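Local coordinates for protein hydrolase, haloacid dehalogenase-like family (Pseudomonas syringae pv. tomato, PDB 3S6J) that is probably a metal-dependent sugar phosphatase of the haloacid dehalogenase-like family, its calcium bound by acidic side chains in the Rossmann-like hydrolase domain, at residues L108-G116 with L152-I160. Sequence-based numbering, arbitrary orientation.
Sequences LKWCIATSG and LFLAAAKKI
Cys-111 sits over Ala-156 and Ile-160, one turn apart on the helix, and shows how a strand meets a helix packed nearly antiparallel to it through Cys-111, Ala-113 and Ala-156, with larger residues at the flanks. Its SG, anti to the backbone N (chi1 -171°), lies 3.7 Å from Ala-156 CB, while its CB meets the branch methyl CG2 of Ile-160, also at 3.7 Å. That same methyl reaches the backbone on the strand side, 3.7 Å from Trp-110 O. Two residues along, Ala-113 presents its methyl to the edge of the Phe-153 ring, near the ring plane, with CB 3.8 Å from CD1. The CA-CB bond of Phe-153 leads away from the strand, yet the ring swings back, since CG is anti to the carbonyl carbon (chi1 -67°). Beyond the strand, the branched end of Leu-152 packs against the backbone, CG 3.7 Å from Thr-114 O. At the other end Lys-109 lays its aliphatic chain alongside the backbone of Ile-160, CD 3.5 Å from Ile-160 O.

No hydrogen bond joins the two segments; the fit is apolar, and the axes of the two segments come no closer than 8.0 Å. Strand 110-113 is held instead by backbone hydrogen bonds to strand 8-11 on one side and to 136-138 on the other. Trp-110 and Ile-112 point away from this helix, and the indole of Trp-110 packs on helix 96-105, where NE1 hydrogen-bonds to Asp-104 OD1. Past the strand, Thr-114 OG1 accepts from Gly-116 N in an ST turn, and the Thr-114 side chain comes within about 5 Å of those of the calcium ligands Asp-12 and Asp-14. Helices on both faces of a parallel sheet, with a metal site at the strands' C-terminal ends, are the hallmark of the Rossmann-like HAD core.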
loop_
_atom_site.group_PDB
_atom_site.type_symbol
_atom_site.label_atom_id
_atom_site.label_comp_id
_atom_site.label_asym_id
_atom_site.label_seq_id
_atom_site.Cartn_x
_atom_site.Cartn_y
_atom_site.Cartn_z
ATOM N N LEU E 108 31.078 3.191 -9.990
ATOM C CA LEU E 108 30.502 3.413 -8.663
ATOM C C LEU E 108 30.142 2.073 -8.031
ATOM O O LEU E 108 29.515 1.231 -8.671
ATOM C CB LEU E 108 29.266 4.315 -8.757
ATOM C CG LEU E 108 29.532 5.659 -9.461
ATOM C CD1 LEU E 108 28.234 6.367 -9.838
ATOM C CD2 LEU E 108 30.419 6.559 -8.610
ATOM N N LYS E 109 30.552 1.877 -6.780
ATOM C CA LYS E 109 30.324 0.621 -6.076
ATOM C C LYS E 109 28.928 0.573 -5.455
ATOM O O LYS E 109 28.467 1.561 -4.876
ATOM C CB LYS E 109 31.342 0.447 -4.950
ATOM C CG LYS E 109 32.794 0.645 -5.333
ATOM C CD LYS E 109 33.589 1.055 -4.088
ATOM C CE LYS E 109 35.070 0.700 -4.178
ATOM N NZ LYS E 109 35.851 1.589 -5.100
ATOM N N TRP E 110 28.271 -0.584 -5.553
ATOM C CA TRP E 110 26.972 -0.777 -4.910
ATOM C C TRP E 110 26.807 -2.170 -4.335
ATOM O O TRP E 110 27.392 -3.144 -4.814
ATOM C CB TRP E 110 25.814 -0.482 -5.865
ATOM C CG TRP E 110 25.830 -1.313 -7.121
ATOM C CD1 TRP E 110 26.448 -1.002 -8.294
ATOM C CD2 TRP E 110 25.207 -2.590 -7.321
ATOM N NE1 TRP E 110 26.247 -1.997 -9.212
ATOM C CE2 TRP E 110 25.487 -2.985 -8.643
ATOM C CE3 TRP E 110 24.438 -3.435 -6.512
ATOM C CZ2 TRP E 110 25.020 -4.190 -9.185
ATOM C CZ3 TRP E 110 23.970 -4.637 -7.049
ATOM C CH2 TRP E 110 24.266 -4.999 -8.376
ATOM N N CYS E 111 25.989 -2.246 -3.297
ATOM C CA CYS E 111 25.675 -3.502 -2.650
ATOM C C CYS E 111 24.178 -3.563 -2.394
ATOM O O CYS E 111 23.541 -2.538 -2.157
ATOM C CB CYS E 111 26.431 -3.617 -1.327
ATOM S SG CYS E 111 26.314 -5.237 -0.544
ATOM N N ILE E 112 23.613 -4.765 -2.451
ATOM C CA ILE E 112 22.207 -4.925 -2.120
ATOM C C ILE E 112 22.123 -5.341 -0.668
ATOM O O ILE E 112 22.966 -6.091 -0.192
ATOM C CB ILE E 112 21.499 -5.907 -3.067
ATOM C CG1 ILE E 112 21.215 -5.195 -4.391
ATOM C CG2 ILE E 112 20.215 -6.453 -2.432
ATOM C CD1 ILE E 112 20.866 -6.126 -5.532
ATOM N N ALA E 113 21.138 -4.801 0.045
ATOM C CA ALA E 113 20.962 -5.085 1.471
ATOM C C ALA E 113 19.483 -5.256 1.790
ATOM O O ALA E 113 18.713 -4.287 1.738
ATOM C CB ALA E 113 21.573 -3.979 2.324
ATOM N N THR E 114 19.099 -6.492 2.124
ATOM C CA THR E 114 17.696 -6.867 2.307
ATOM C C THR E 114 17.454 -7.572 3.650
ATOM O O THR E 114 18.304 -8.333 4.122
ATOM C CB THR E 114 17.204 -7.775 1.131
ATOM O OG1 THR E 114 15.857 -8.196 1.374
ATOM C CG2 THR E 114 18.088 -9.017 0.980
ATOM N N SER E 115 16.300 -7.311 4.268
ATOM C CA SER E 115 15.888 -8.027 5.494
ATOM C C SER E 115 15.382 -9.419 5.163
ATOM O O SER E 115 15.187 -10.238 6.052
ATOM C CB SER E 115 14.794 -7.272 6.258
ATOM O OG SER E 115 15.257 -6.033 6.757
ATOM N N GLY E 116 15.148 -9.674 3.880
ATOM C CA GLY E 116 14.832 -11.012 3.415
ATOM C C GLY E 116 15.997 -11.978 3.615
ATOM O O GLY E 116 17.166 -11.571 3.691
ATOM N N LEU E 152 22.589 -4.564 8.576
ATOM C CA LEU E 152 22.659 -4.863 7.153
ATOM C C LEU E 152 23.481 -3.830 6.360
ATOM O O LEU E 152 24.242 -4.197 5.462
ATOM C CB LEU E 152 21.257 -4.978 6.536
ATOM C CG LEU E 152 20.512 -6.313 6.367
ATOM C CD1 LEU E 152 21.430 -7.520 6.371
ATOM C CD2 LEU E 152 19.437 -6.474 7.399
ATOM N N PHE E 153 23.304 -2.547 6.661
ATOM C CA PHE E 153 23.936 -1.505 5.866
ATOM C C PHE E 153 25.422 -1.445 6.157
ATOM O O PHE E 153 26.231 -1.187 5.268
ATOM C CB PHE E 153 23.275 -0.146 6.115
ATOM C CG PHE E 153 21.846 -0.063 5.622
ATOM C CD1 PHE E 153 21.386 -0.931 4.644
ATOM C CD2 PHE E 153 20.974 0.892 6.119
ATOM C CE1 PHE E 153 20.078 -0.858 4.184
ATOM C CE2 PHE E 153 19.663 0.973 5.654
ATOM C CZ PHE E 153 19.220 0.095 4.692
ATOM N N LEU E 154 25.762 -1.671 7.424
ATOM C CA LEU E 154 27.145 -1.722 7.876
ATOM C C LEU E 154 27.881 -2.877 7.205
ATOM O O LEU E 154 29.004 -2.711 6.736
ATOM C CB LEU E 154 27.199 -1.869 9.406
ATOM C CG LEU E 154 26.562 -0.700 10.178
ATOM C CD1 LEU E 154 26.547 -0.937 11.663
ATOM C CD2 LEU E 154 27.267 0.616 9.846
ATOM N N ALA E 155 27.242 -4.045 7.162
ATOM C CA ALA E 155 27.822 -5.206 6.498
ATOM C C ALA E 155 27.987 -4.940 5.006
ATOM O O ALA E 155 28.944 -5.391 4.392
ATOM C CB ALA E 155 26.972 -6.461 6.737
ATOM N N ALA E 156 27.049 -4.191 4.438
ATOM C CA ALA E 156 27.094 -3.823 3.031
ATOM C C ALA E 156 28.216 -2.826 2.748
ATOM O O ALA E 156 28.977 -2.996 1.796
ATOM C CB ALA E 156 25.761 -3.258 2.588
ATOM N N ALA E 157 28.322 -1.787 3.573
ATOM C CA ALA E 157 29.398 -0.815 3.391
ATOM C C ALA E 157 30.722 -1.552 3.464
ATOM O O ALA E 157 31.655 -1.271 2.714
ATOM C CB ALA E 157 29.336 0.271 4.448
ATOM N N LYS E 158 30.789 -2.508 4.381
ATOM C CA LYS E 158 31.985 -3.311 4.569
ATOM C C LYS E 158 32.266 -4.198 3.357
ATOM O O LYS E 158 33.405 -4.328 2.924
ATOM C CB LYS E 158 31.829 -4.162 5.819
ATOM C CG LYS E 158 33.116 -4.562 6.459
ATOM C CD LYS E 158 32.838 -5.390 7.694
ATOM C CE LYS E 158 32.391 -6.817 7.330
ATOM N NZ LYS E 158 31.238 -6.867 6.372
ATOM N N LYS E 159 31.233 -4.798 2.791
ATOM C CA LYS E 159 31.455 -5.685 1.660
ATOM C C LYS E 159 32.001 -4.969 0.426
ATOM O O LYS E 159 32.684 -5.581 -0.399
ATOM C CB LYS E 159 30.190 -6.465 1.302
ATOM C CG LYS E 159 30.290 -7.194 -0.043
ATOM C CD LYS E 159 29.286 -8.315 -0.139
ATOM C CE LYS E 159 29.580 -9.392 0.886
ATOM N NZ LYS E 159 28.653 -10.542 0.709
ATOM N N ILE E 160 31.701 -3.680 0.290
ATOM C CA ILE E 160 32.128 -2.948 -0.892
ATOM C C ILE E 160 33.324 -2.035 -0.628
ATOM O O ILE E 160 33.798 -1.351 -1.535
ATOM C CB ILE E 160 30.960 -2.178 -1.582
ATOM C CG1 ILE E 160 30.253 -1.238 -0.603
ATOM C CG2 ILE E 160 29.971 -3.161 -2.199
ATOM C CD1 ILE E 160 29.065 -0.504 -1.221
#